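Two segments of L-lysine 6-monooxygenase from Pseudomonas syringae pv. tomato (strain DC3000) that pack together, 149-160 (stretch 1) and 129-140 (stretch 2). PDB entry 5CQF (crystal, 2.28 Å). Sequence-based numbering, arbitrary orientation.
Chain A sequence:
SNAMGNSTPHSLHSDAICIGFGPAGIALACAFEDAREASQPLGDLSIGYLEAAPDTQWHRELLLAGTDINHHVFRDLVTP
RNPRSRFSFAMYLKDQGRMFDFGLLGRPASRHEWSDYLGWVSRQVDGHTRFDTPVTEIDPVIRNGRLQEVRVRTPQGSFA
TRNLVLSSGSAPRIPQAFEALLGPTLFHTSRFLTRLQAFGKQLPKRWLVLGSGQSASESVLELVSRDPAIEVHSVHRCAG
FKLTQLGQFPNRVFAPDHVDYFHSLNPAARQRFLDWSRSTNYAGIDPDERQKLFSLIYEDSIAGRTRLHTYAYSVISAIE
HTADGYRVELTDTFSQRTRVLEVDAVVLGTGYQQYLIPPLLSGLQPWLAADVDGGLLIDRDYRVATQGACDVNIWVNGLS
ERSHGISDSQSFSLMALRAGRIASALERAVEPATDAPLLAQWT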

# COMPACT_ATOMS: atom_id res chain seq x y z
N GLU A 149 -47.51 -26.07 -15.20
CA GLU A 149 -46.13 -26.54 -15.41
C GLU A 149 -45.48 -25.79 -16.57
O GLU A 149 -46.16 -25.06 -17.29
CB GLU A 149 -46.11 -28.03 -15.72
CG GLU A 149 -45.98 -28.94 -14.50
CD GLU A 149 -45.84 -30.42 -14.88
OE1 GLU A 149 -46.51 -30.85 -15.85
OE2 GLU A 149 -45.06 -31.14 -14.20
N VAL A 150 -44.17 -25.96 -16.75
CA VAL A 150 -43.48 -25.50 -17.96
C VAL A 150 -42.62 -26.60 -18.47
O VAL A 150 -42.19 -27.46 -17.71
CB VAL A 150 -42.59 -24.24 -17.74
CG1 VAL A 150 -43.45 -23.03 -17.41
CG2 VAL A 150 -41.53 -24.44 -16.67
N ARG A 151 -42.36 -26.59 -19.76
CA ARG A 151 -41.57 -27.63 -20.36
C ARG A 151 -40.38 -26.95 -20.93
O ARG A 151 -40.49 -26.20 -21.88
CB ARG A 151 -42.33 -28.36 -21.47
CG ARG A 151 -43.44 -29.27 -20.98
CD ARG A 151 -44.41 -29.67 -22.10
NE ARG A 151 -45.27 -30.80 -21.74
CZ ARG A 151 -46.61 -30.81 -21.81
NH1 ARG A 151 -47.27 -31.91 -21.44
NH2 ARG A 151 -47.30 -29.75 -22.25
N VAL A 152 -39.23 -27.21 -20.34
CA VAL A 152 -37.98 -26.63 -20.80
C VAL A 152 -37.50 -27.53 -21.91
O VAL A 152 -37.37 -28.75 -21.72
CB VAL A 152 -36.93 -26.56 -19.68
CG1 VAL A 152 -35.65 -25.89 -20.19
CG2 VAL A 152 -37.48 -25.83 -18.47
N ARG A 153 -37.25 -26.94 -23.07
CA ARG A 153 -36.92 -27.72 -24.25
C ARG A 153 -35.46 -27.53 -24.61
O ARG A 153 -34.97 -26.41 -24.64
CB ARG A 153 -37.86 -27.35 -25.42
CG ARG A 153 -39.04 -28.31 -25.64
CD ARG A 153 -40.15 -28.18 -24.60
NE ARG A 153 -41.06 -29.35 -24.55
CZ ARG A 153 -42.27 -29.44 -25.11
NH1 ARG A 153 -42.98 -30.56 -24.97
NH2 ARG A 153 -42.81 -28.43 -25.79
N THR A 154 -34.77 -28.65 -24.84
CA THR A 154 -33.37 -28.63 -25.25
C THR A 154 -33.12 -29.57 -26.44
O THR A 154 -33.98 -30.42 -26.77
CB THR A 154 -32.47 -29.06 -24.08
OG1 THR A 154 -32.64 -30.46 -23.82
CG2 THR A 154 -32.80 -28.27 -22.83
N PRO A 155 -31.94 -29.44 -27.09
CA PRO A 155 -31.57 -30.38 -28.15
C PRO A 155 -31.49 -31.85 -27.69
O PRO A 155 -31.63 -32.75 -28.51
CB PRO A 155 -30.20 -29.88 -28.62
CG PRO A 155 -30.19 -28.43 -28.28
CD PRO A 155 -30.97 -28.33 -27.00
N GLN A 156 -31.27 -32.08 -26.40
CA GLN A 156 -31.13 -33.44 -25.86
C GLN A 156 -32.37 -33.86 -25.08
O GLN A 156 -32.27 -34.72 -24.21
CB GLN A 156 -29.88 -33.52 -24.95
CG GLN A 156 -28.58 -33.90 -25.65
CD GLN A 156 -27.99 -32.79 -26.53
OE1 GLN A 156 -28.09 -31.59 -26.21
NE2 GLN A 156 -27.36 -33.19 -27.63
N GLY A 157 -33.52 -33.26 -25.37
CA GLY A 157 -34.77 -33.66 -24.73
C GLY A 157 -35.52 -32.51 -24.06
O GLY A 157 -35.27 -31.35 -24.37
N SER A 158 -36.44 -32.86 -23.16
CA SER A 158 -37.29 -31.87 -22.51
C SER A 158 -37.46 -32.17 -21.03
O SER A 158 -37.33 -33.33 -20.61
CB SER A 158 -38.67 -31.82 -23.19
OG SER A 158 -39.57 -32.74 -22.58
N PHE A 159 -37.75 -31.12 -20.24
CA PHE A 159 -37.85 -31.23 -18.78
C PHE A 159 -39.01 -30.41 -18.23
O PHE A 159 -39.26 -29.30 -18.69
CB PHE A 159 -36.57 -30.77 -18.11
CG PHE A 159 -35.33 -31.36 -18.70
CD1 PHE A 159 -34.72 -30.77 -19.79
CD2 PHE A 159 -34.78 -32.52 -18.16
CE1 PHE A 159 -33.58 -31.32 -20.34
CE2 PHE A 159 -33.64 -33.07 -18.71
CZ PHE A 159 -33.03 -32.47 -19.81
N ALA A 160 -39.68 -30.97 -17.23
CA ALA A 160 -40.91 -30.39 -16.70
C ALA A 160 -40.74 -30.01 -15.24
O ALA A 160 -40.13 -30.76 -14.46
CB ALA A 160 -42.06 -31.37 -16.87
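Stretch 2 (129-140) TRFDTPVTEIDP

The apolar centre of the contact is on the sheet face that carries Val150, Val152, Ile138 and Pro140. There Val152 CG1 meets Val135 CG1 at 3.5 Å, and Val150 CB rests 3.9 Å from Ile138 CG2. Stretch 2 lies along the first strand of stretch 1 as its antiparallel neighbour: strands 137-140 and 149-154 approach to 4.6 Å, their N-to-C directions 155° apart. Val152 and Ile138 form a non-hydrogen-bonded pair, CA to CA 4.5 Å, so their backbones pass close with no hydrogen bond between them. The flanking pairs supply the ladder: Arg151 N donates to Asp139 O (2.8 Å) and Asp139 N to Arg151 O (2.9 Å), while Arg153 N donates to Glu137 O (2.8 Å). At Thr136 stretch 2 is no longer strand, yet Thr136 N still reaches Arg153 O at 3.1 Å. Beyond this, the extended segment 133-135 runs past Thr154 and the type I turn that it opens; Pro155 CG packs 3.8 Å from Pro134 CG, and Thr154 CB lies 4.0 Å from Thr133 CG2. Farther out, the Arg130 guanidinium lays one face toward Phe159, with Arg130 NE 4.0 Å from Phe159 CE2. The polar edge is the opposite sheet face, where Arg153 NH2 and Asp139 OD2 close a 2.6 Å salt bridge diagonally across the ladder, with OD2 at the edge of the guanidinium, near its plane.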

# COMPACT_ATOMS: atom_id res chain seq x y z
N THR A 129 -25.70 -31.57 -13.26
CA THR A 129 -25.60 -30.58 -14.29
C THR A 129 -25.43 -31.26 -15.63
O THR A 129 -24.59 -32.15 -15.76
CB THR A 129 -24.43 -29.62 -14.05
OG1 THR A 129 -24.62 -28.97 -12.79
CG2 THR A 129 -24.40 -28.58 -15.13
N ARG A 130 -26.23 -30.84 -16.60
CA ARG A 130 -26.04 -31.25 -17.98
C ARG A 130 -25.42 -30.11 -18.77
O ARG A 130 -26.09 -29.10 -19.02
CB ARG A 130 -27.37 -31.68 -18.58
CG ARG A 130 -27.92 -32.94 -17.93
CD ARG A 130 -29.44 -32.99 -18.03
NE ARG A 130 -30.02 -34.26 -17.60
CZ ARG A 130 -30.21 -35.32 -18.39
NH1 ARG A 130 -30.76 -36.43 -17.88
NH2 ARG A 130 -29.87 -35.29 -19.67
N PHE A 131 -24.15 -30.27 -19.15
CA PHE A 131 -23.45 -29.29 -20.00
C PHE A 131 -23.75 -29.50 -21.51
O PHE A 131 -24.40 -30.48 -21.90
CB PHE A 131 -21.95 -29.35 -19.76
CG PHE A 131 -21.54 -29.00 -18.35
CD1 PHE A 131 -21.19 -27.69 -18.01
CD2 PHE A 131 -21.48 -29.97 -17.36
CE1 PHE A 131 -20.79 -27.37 -16.72
CE2 PHE A 131 -21.10 -29.64 -16.06
CZ PHE A 131 -20.74 -28.34 -15.75
N ASP A 132 -23.28 -28.57 -22.35
CA ASP A 132 -23.54 -28.61 -23.81
C ASP A 132 -25.01 -28.82 -24.12
O ASP A 132 -25.37 -29.48 -25.10
CB ASP A 132 -22.70 -29.69 -24.48
CG ASP A 132 -21.23 -29.48 -24.26
OD1 ASP A 132 -20.76 -28.36 -24.55
OD2 ASP A 132 -20.56 -30.42 -23.78
N THR A 133 -25.85 -28.21 -23.30
CA THR A 133 -27.27 -28.47 -23.28
C THR A 133 -28.01 -27.13 -23.22
O THR A 133 -28.48 -26.71 -22.16
CB THR A 133 -27.61 -29.37 -22.07
OG1 THR A 133 -26.75 -30.52 -22.08
CG2 THR A 133 -29.05 -29.82 -22.10
N PRO A 134 -28.09 -26.42 -24.37
CA PRO A 134 -28.75 -25.10 -24.43
C PRO A 134 -30.26 -25.19 -24.32
O PRO A 134 -30.86 -26.16 -24.76
CB PRO A 134 -28.34 -24.56 -25.80
CG PRO A 134 -28.02 -25.78 -26.61
CD PRO A 134 -27.42 -26.75 -25.65
N VAL A 135 -30.89 -24.18 -23.72
CA VAL A 135 -32.33 -24.13 -23.73
C VAL A 135 -32.68 -23.31 -24.96
O VAL A 135 -32.16 -22.22 -25.14
CB VAL A 135 -32.91 -23.52 -22.45
CG1 VAL A 135 -34.43 -23.56 -22.49
CG2 VAL A 135 -32.40 -24.30 -21.27
N THR A 136 -33.50 -23.89 -25.82
CA THR A 136 -33.91 -23.23 -27.04
C THR A 136 -35.26 -22.58 -26.84
O THR A 136 -35.51 -21.48 -27.35
CB THR A 136 -33.99 -24.24 -28.20
OG1 THR A 136 -34.92 -25.28 -27.87
CG2 THR A 136 -32.62 -24.84 -28.47
N GLU A 137 -36.14 -23.24 -26.08
CA GLU A 137 -37.46 -22.68 -25.76
C GLU A 137 -37.99 -23.22 -24.43
O GLU A 137 -37.56 -24.26 -23.95
CB GLU A 137 -38.45 -22.98 -26.91
CG GLU A 137 -38.15 -24.29 -27.63
CD GLU A 137 -39.15 -24.64 -28.71
OE1 GLU A 137 -39.54 -25.83 -28.79
OE2 GLU A 137 -39.55 -23.73 -29.48
N ILE A 138 -38.91 -22.46 -23.82
CA ILE A 138 -39.66 -22.90 -22.65
C ILE A 138 -41.17 -22.80 -22.93
O ILE A 138 -41.71 -21.69 -23.04
CB ILE A 138 -39.33 -22.06 -21.39
CG1 ILE A 138 -37.82 -22.07 -21.10
CG2 ILE A 138 -40.10 -22.56 -20.18
CD1 ILE A 138 -37.41 -21.37 -19.82
N ASP A 139 -41.85 -23.95 -23.02
CA ASP A 139 -43.29 -24.00 -23.40
C ASP A 139 -44.22 -24.12 -22.18
O ASP A 139 -43.95 -24.85 -21.24
CB ASP A 139 -43.57 -25.17 -24.36
CG ASP A 139 -42.93 -24.96 -25.73
OD1 ASP A 139 -43.08 -23.85 -26.30
OD2 ASP A 139 -42.30 -25.90 -26.25
N PRO A 140 -45.35 -23.40 -22.21
CA PRO A 140 -46.29 -23.54 -21.10
C PRO A 140 -47.02 -24.88 -21.12
O PRO A 140 -46.99 -25.60 -22.12
CB PRO A 140 -47.29 -22.39 -21.32
CG PRO A 140 -47.23 -22.12 -22.79
CD PRO A 140 -45.82 -22.43 -23.23